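Local coordinates for protein AAA ATPase, central region (Enterococcus faecium, PDB 2R9G) that is the C-terminal fragment of an MgsA-family AAA+ ATPase, a protein that probably hydrolyses ATP in DNA maintenance, and assembles here as four copies, at residues K103-Y108 with Q174-G179; Q155-Q160 with Y190-W195. All blocks are in the same frame, centred on the assembly; numbering follows the deposited sequence.

In the fold
Both contacts lie in the MgsA-type C-terminal region, an all-helical fold, and their centres are about 21 Å apart. Along the chain the segments alternate: 103-108, at the start of helix 106-119, then 155-160 in the long connection, then 174-179 just before helix 180-195, and finally 190-195 at that helix's far end. Contact 1 sets the approach to helix 180-195 beside the start of helix 106-119, while contact 2 lays the intervening chain on the last turns of helix 180-195. The two meet where Pro175 packs on Tyr190. Contact 1 is about 9 Å from the chain centre and contact 2 about 23 Å, and both touch the third subunit of the four-chain assembly.

Contact 1. Residues K103-Y108 with Q174-G179; sequences KSNSAY and QPKDTG
The carbonyl oxygen of Lys103 is gripped by two donors. Thr178 OG1 gives it a short hydrogen bond, 2.7 Å from OG1 to Lys103 O, arriving from above the carbonyl plane, 44° out of it. A water donates to the same Lys103 O at 3.1 Å and accepts from Lys176 NZ, so the lysine reaches this carbonyl through one bridging water. The chi1 of Thr178, 46°, tucks OG1 between its own backbone N and carbonyl carbon, and CG2 also rests near Lys103 O, at 3.6 Å.

From its backbone, Lys176 runs out extended beyond CG and crosses the side chain of Asn105 obliquely. Its NZ stops 3.8 Å from Asn105 OD1, a loose polar approach; the side-chain nitrogen ND2 of Asn105 hydrogen-bonds instead to Tyr149 OH of the second subunit. Asn105 holds the N-cap position of helix 106-119, though its side chain makes no capping bond. The touching parts, 103-106 and 174-178, run in nearly opposite directions, 172° apart, and bring the start of that helix beside the loop leading into helix 180-195, whose own N-cap is Gly179.

At the other end of the contact, Ser106 turns CB toward the incoming loop, and that carbon packs 3.6 Å from Gln174 O. A second water spans the backbones here: it donates to Ser106 O at 2.8 Å and accepts from Gln174 N at 2.9 Å. The hydroxyls of Ser104 and Ser106 each hydrogen-bond to the carboxylate of Glu182, one to each oxygen, which ties the buried serines to the first turn of helix 180-195. The CB of Lys103 points away from the loop, and NZ hydrogen-bonds Ser28 OG and the carbonyl oxygens of Cys99 and Ser101.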
loop_
_atom_site.group_PDB
_atom_site.type_symbol
_atom_site.label_atom_id
_atom_site.label_comp_id
_atom_site.label_asym_id
_atom_site.label_seq_id
_atom_site.Cartn_x
_atom_site.Cartn_y
_atom_site.Cartn_z
ATOM N N LYS C 103 9.397 16.906 -2.226
ATOM C CA LYS C 103 8.886 17.414 -0.964
ATOM C C LYS C 103 7.685 18.316 -1.204
ATOM O O LYS C 103 7.697 19.157 -2.106
ATOM C CB LYS C 103 9.959 18.205 -0.212
ATOM C CG LYS C 103 11.298 17.501 -0.031
ATOM C CD LYS C 103 11.189 16.334 0.930
ATOM C CE LYS C 103 12.530 15.663 1.124
ATOM N NZ LYS C 103 13.077 15.105 -0.134
ATOM N N SER C 104 6.655 18.136 -0.383
ATOM C CA SER C 104 5.504 19.012 -0.396
ATOM C C SER C 104 4.894 19.133 0.993
ATOM O O SER C 104 4.594 18.122 1.649
ATOM C CB SER C 104 4.451 18.508 -1.378
ATOM O OG SER C 104 3.323 19.356 -1.345
ATOM N N ASN C 105 4.714 20.378 1.434
ATOM C CA ASN C 105 4.006 20.650 2.666
ATOM C C ASN C 105 2.638 21.286 2.414
ATOM O O ASN C 105 1.951 21.683 3.360
ATOM C CB ASN C 105 4.867 21.514 3.607
ATOM C CG ASN C 105 5.089 22.947 3.086
ATOM O OD1 ASN C 105 4.927 23.245 1.897
ATOM N ND2 ASN C 105 5.495 23.831 3.989
ATOM N N SER C 106 2.253 21.361 1.135
ATOM C CA SER C 106 1.066 22.103 0.686
ATOM C C SER C 106 -0.226 21.719 1.395
ATOM O O SER C 106 -0.978 22.594 1.800
ATOM C CB SER C 106 0.883 21.985 -0.830
ATOM O OG SER C 106 0.675 20.638 -1.213
ATOM N N ALA C 107 -0.478 20.424 1.563
ATOM C CA ALA C 107 -1.710 19.981 2.238
ATOM C C ALA C 107 -1.720 20.277 3.740
ATOM O O ALA C 107 -2.773 20.563 4.315
ATOM C CB ALA C 107 -1.950 18.520 1.997
ATOM N N TYR C 108 -0.546 20.171 4.357
ATOM C CA TYR C 108 -0.331 20.500 5.765
ATOM C C TYR C 108 -0.575 21.997 6.013
ATOM O O TYR C 108 -1.269 22.372 6.973
ATOM C CB TYR C 108 1.091 20.055 6.159
ATOM C CG TYR C 108 1.707 20.695 7.381
ATOM C CD1 TYR C 108 1.130 20.545 8.644
ATOM C CD2 TYR C 108 2.903 21.410 7.282
ATOM C CE1 TYR C 108 1.709 21.118 9.772
ATOM C CE2 TYR C 108 3.497 21.979 8.403
ATOM C CZ TYR C 108 2.890 21.834 9.648
ATOM O OH TYR C 108 3.460 22.392 10.773
ATOM N N GLN C 174 -2.627 25.804 -2.163
ATOM C CA GLN C 174 -1.822 26.229 -3.293
ATOM C C GLN C 174 -0.925 25.071 -3.702
ATOM O O GLN C 174 0.057 24.758 -3.013
ATOM C CB GLN C 174 -1.048 27.528 -3.014
ATOM C CG GLN C 174 -0.990 27.947 -1.550
ATOM C CD GLN C 174 -1.004 29.461 -1.364
ATOM O OE1 GLN C 174 -0.176 30.015 -0.642
ATOM N NE2 GLN C 174 -1.953 30.135 -2.013
ATOM N N PRO C 175 -1.289 24.408 -4.814
ATOM C CA PRO C 175 -0.598 23.225 -5.312
ATOM C C PRO C 175 0.845 23.497 -5.695
ATOM O O PRO C 175 1.195 24.613 -6.092
ATOM C CB PRO C 175 -1.405 22.844 -6.549
ATOM C CG PRO C 175 -2.144 24.053 -6.928
ATOM C CD PRO C 175 -2.432 24.771 -5.668
ATOM N N LYS C 176 1.675 22.474 -5.555
ATOM C CA LYS C 176 3.081 22.584 -5.890
ATOM C C LYS C 176 3.393 21.645 -7.038
ATOM O O LYS C 176 2.579 20.797 -7.395
ATOM C CB LYS C 176 3.940 22.299 -4.658
ATOM C CG LYS C 176 3.777 23.358 -3.569
ATOM C CD LYS C 176 4.914 23.302 -2.571
ATOM C CE LYS C 176 5.106 24.640 -1.876
ATOM N NZ LYS C 176 6.463 24.723 -1.252
ATOM N N ASP C 177 4.560 21.819 -7.640
ATOM C CA ASP C 177 4.930 21.013 -8.799
ATOM C C ASP C 177 6.283 20.340 -8.607
ATOM O O ASP C 177 6.998 20.073 -9.576
ATOM C CB ASP C 177 4.874 21.847 -10.098
ATOM C CG ASP C 177 5.706 23.136 -10.036
ATOM O OD1 ASP C 177 6.659 23.245 -9.229
ATOM O OD2 ASP C 177 5.398 24.055 -10.825
ATOM N N THR C 178 6.623 20.072 -7.345
ATOM C CA THR C 178 7.891 19.436 -6.992
ATOM C C THR C 178 7.940 17.977 -7.456
ATOM O O THR C 178 9.016 17.443 -7.710
ATOM C CB THR C 178 8.212 19.542 -5.475
ATOM O OG1 THR C 178 7.056 19.199 -4.711
ATOM C CG2 THR C 178 8.630 20.953 -5.106
ATOM N N GLY C 179 6.775 17.346 -7.578
ATOM C CA GLY C 179 6.683 16.022 -8.172
ATOM C C GLY C 179 5.507 15.866 -9.120
ATOM O O GLY C 179 4.523 16.615 -9.041
HETATM O O HOH W 1 7.513 21.931 -0.723
HETATM O O HOH W 2 -1.234 24.933 0.273
#

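Contact 2. Residues Q155-Q160 with Y190-W195; sequences QAWVNQ and YRIKEW
Trp157 and Trp195 press their indoles together obliquely, six-membered rings 5.0 Å apart between centroids and planes at 48°, neither parallel nor perpendicular. Packing is close where Trp195 CE3 sits over one face of Trp157, offset toward the rim and 3.6 Å from Trp157 CE3; the backbone N of Asn159 lies against the opposite face. The side chains slide past each other in opposite directions, and Trp195 CB lies 3.6 Å from Trp157 CH2. CB of Trp157 points toward the helix, and chi1 of 178° sets CG anti to the backbone N. The methyl CG2 of Ile192 meets the indole obliquely, 3.6 Å from Trp157 NE1.

This is a loop packed on the last turns of helix 180-195. Ile192 and Trp195, three residues apart, form the helical side of the contact, and Arg191 O, one turn back, lies over a face of the Trp195 ring.

The margins are looser. Gln155 brings CB no closer than 4.3 Å to Trp195 CH2, and Asn159 ND2 stays 4.3 Å from Trp195 O; both residues are exposed. Another copy of the protein, the third subunit, packs Gly27 on Trp157 and Ser28 on Ile192.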
loop_
_atom_site.group_PDB
_atom_site.type_symbol
_atom_site.label_atom_id
_atom_site.label_comp_id
_atom_site.label_asym_id
_atom_site.label_seq_id
_atom_site.Cartn_x
_atom_site.Cartn_y
_atom_site.Cartn_z
ATOM N N GLN C 155 -17.820 13.945 -16.077
ATOM C CA GLN C 155 -16.543 14.000 -15.338
ATOM C C GLN C 155 -16.702 13.824 -13.822
ATOM O O GLN C 155 -15.766 14.098 -13.063
ATOM C CB GLN C 155 -15.772 15.300 -15.650
ATOM C CG GLN C 155 -15.392 15.481 -17.105
ATOM C CD GLN C 155 -14.252 14.578 -17.517
ATOM O OE1 GLN C 155 -13.306 14.363 -16.756
ATOM N NE2 GLN C 155 -14.335 14.041 -18.728
ATOM N N ALA C 156 -17.882 13.358 -13.405
ATOM C CA ALA C 156 -18.295 13.272 -11.998
ATOM C C ALA C 156 -18.042 14.556 -11.187
ATOM O O ALA C 156 -17.504 14.519 -10.072
ATOM C CB ALA C 156 -17.690 12.042 -11.318
ATOM N N TRP C 157 -18.437 15.686 -11.771
ATOM C CA TRP C 157 -18.272 16.994 -11.157
ATOM C C TRP C 157 -19.466 17.896 -11.468
ATOM O O TRP C 157 -19.924 17.970 -12.613
ATOM C CB TRP C 157 -16.971 17.658 -11.632
ATOM C CG TRP C 157 -16.764 19.043 -11.069
ATOM C CD1 TRP C 157 -16.181 19.366 -9.872
ATOM C CD2 TRP C 157 -17.155 20.288 -11.674
ATOM N NE1 TRP C 157 -16.182 20.729 -9.699
ATOM C CE2 TRP C 157 -16.774 21.319 -10.787
ATOM C CE3 TRP C 157 -17.797 20.629 -12.879
ATOM C CZ2 TRP C 157 -17.005 22.672 -11.066
ATOM C CZ3 TRP C 157 -18.024 21.976 -13.158
ATOM C CH2 TRP C 157 -17.627 22.981 -12.252
ATOM N N VAL C 158 -19.950 18.586 -10.440
ATOM C CA VAL C 158 -20.996 19.586 -10.607
ATOM C C VAL C 158 -20.540 20.930 -10.018
ATOM O O VAL C 158 -19.884 20.964 -8.972
ATOM C CB VAL C 158 -22.372 19.096 -10.028
ATOM C CG1 VAL C 158 -22.265 18.666 -8.554
ATOM C CG2 VAL C 158 -23.471 20.149 -10.221
ATOM N N ASN C 159 -20.845 22.025 -10.721
ATOM C CA ASN C 159 -20.672 23.374 -10.175
ATOM C C ASN C 159 -21.657 23.569 -9.029
ATOM O O ASN C 159 -22.858 23.719 -9.247
ATOM C CB ASN C 159 -20.889 24.431 -11.265
ATOM C CG ASN C 159 -20.448 25.831 -10.846
ATOM O OD1 ASN C 159 -20.414 26.176 -9.663
ATOM N ND2 ASN C 159 -20.117 26.651 -11.832
ATOM N N GLN C 160 -21.127 23.555 -7.809
ATOM C CA GLN C 160 -21.928 23.621 -6.592
ATOM C C GLN C 160 -21.119 24.316 -5.498
ATOM O O GLN C 160 -19.894 24.178 -5.443
ATOM C CB GLN C 160 -22.328 22.205 -6.153
ATOM C CG GLN C 160 -23.319 22.131 -4.992
ATOM C CD GLN C 160 -23.931 20.759 -4.814
ATOM O OE1 GLN C 160 -24.977 20.609 -4.173
ATOM N NE2 GLN C 160 -23.292 19.744 -5.386
ATOM N N TYR C 190 -6.788 23.682 -10.891
ATOM C CA TYR C 190 -6.997 24.888 -11.688
ATOM C C TYR C 190 -8.027 24.691 -12.799
ATOM O O TYR C 190 -8.739 25.632 -13.154
ATOM C CB TYR C 190 -5.670 25.423 -12.235
ATOM C CG TYR C 190 -4.787 25.989 -11.152
ATOM C CD1 TYR C 190 -3.488 25.522 -10.967
ATOM C CD2 TYR C 190 -5.262 26.980 -10.288
ATOM C CE1 TYR C 190 -2.676 26.039 -9.959
ATOM C CE2 TYR C 190 -4.465 27.500 -9.277
ATOM C CZ TYR C 190 -3.175 27.026 -9.118
ATOM O OH TYR C 190 -2.390 27.545 -8.115
ATOM N N ARG C 191 -8.108 23.464 -13.317
ATOM C CA ARG C 191 -9.124 23.061 -14.293
ATOM C C ARG C 191 -10.534 23.254 -13.731
ATOM O O ARG C 191 -11.428 23.724 -14.437
ATOM C CB ARG C 191 -8.908 21.599 -14.699
ATOM C CG ARG C 191 -9.811 21.067 -15.795
ATOM C CD ARG C 191 -9.454 19.622 -16.159
ATOM N NE ARG C 191 -8.127 19.525 -16.771
ATOM C CZ ARG C 191 -7.094 18.852 -16.264
ATOM N NH1 ARG C 191 -7.208 18.176 -15.125
ATOM N NH2 ARG C 191 -5.934 18.846 -16.910
ATOM N N ILE C 192 -10.712 22.903 -12.457
ATOM C CA ILE C 192 -11.986 23.088 -11.763
ATOM C C ILE C 192 -12.294 24.578 -11.597
ATOM O O ILE C 192 -13.423 25.004 -11.836
ATOM C CB ILE C 192 -12.026 22.312 -10.416
ATOM C CG1 ILE C 192 -12.045 20.800 -10.686
ATOM C CG2 ILE C 192 -13.238 22.720 -9.569
ATOM C CD1 ILE C 192 -11.495 19.941 -9.543
ATOM N N LYS C 193 -11.276 25.364 -11.252
ATOM C CA LYS C 193 -11.419 26.819 -11.126
ATOM C C LYS C 193 -11.797 27.502 -12.441
ATOM O O LYS C 193 -12.530 28.493 -12.434
ATOM C CB LYS C 193 -10.157 27.455 -10.535
ATOM C CG LYS C 193 -9.891 27.045 -9.105
ATOM C CD LYS C 193 -9.270 28.159 -8.282
ATOM C CE LYS C 193 -9.439 27.852 -6.802
ATOM N NZ LYS C 193 -9.218 29.033 -5.922
ATOM N N GLU C 194 -11.304 26.964 -13.556
ATOM C CA GLU C 194 -11.694 27.426 -14.890
ATOM C C GLU C 194 -13.134 27.033 -15.226
ATOM O O GLU C 194 -13.873 27.831 -15.810
ATOM C CB GLU C 194 -10.742 26.889 -15.961
ATOM C CG GLU C 194 -9.358 27.523 -15.944
ATOM C CD GLU C 194 -8.336 26.748 -16.772
ATOM O OE1 GLU C 194 -8.748 25.953 -17.649
ATOM O OE2 GLU C 194 -7.119 26.935 -16.544
ATOM N N TRP C 195 -13.522 25.813 -14.845
ATOM C CA TRP C 195 -14.891 25.323 -15.037
ATOM C C TRP C 195 -15.917 26.179 -14.297
ATOM O O TRP C 195 -16.993 26.456 -14.824
ATOM C CB TRP C 195 -15.041 23.873 -14.571
ATOM C CG TRP C 195 -14.401 22.832 -15.423
ATOM C CD1 TRP C 195 -13.972 22.966 -16.711
ATOM C CD2 TRP C 195 -14.157 21.467 -15.059
ATOM N NE1 TRP C 195 -13.455 21.779 -17.164
ATOM C CE2 TRP C 195 -13.559 20.839 -16.172
ATOM C CE3 TRP C 195 -14.380 20.713 -13.897
ATOM C CZ2 TRP C 195 -13.175 19.488 -16.159
ATOM C CZ3 TRP C 195 -14.002 19.369 -13.886
ATOM C CH2 TRP C 195 -13.405 18.774 -15.009
#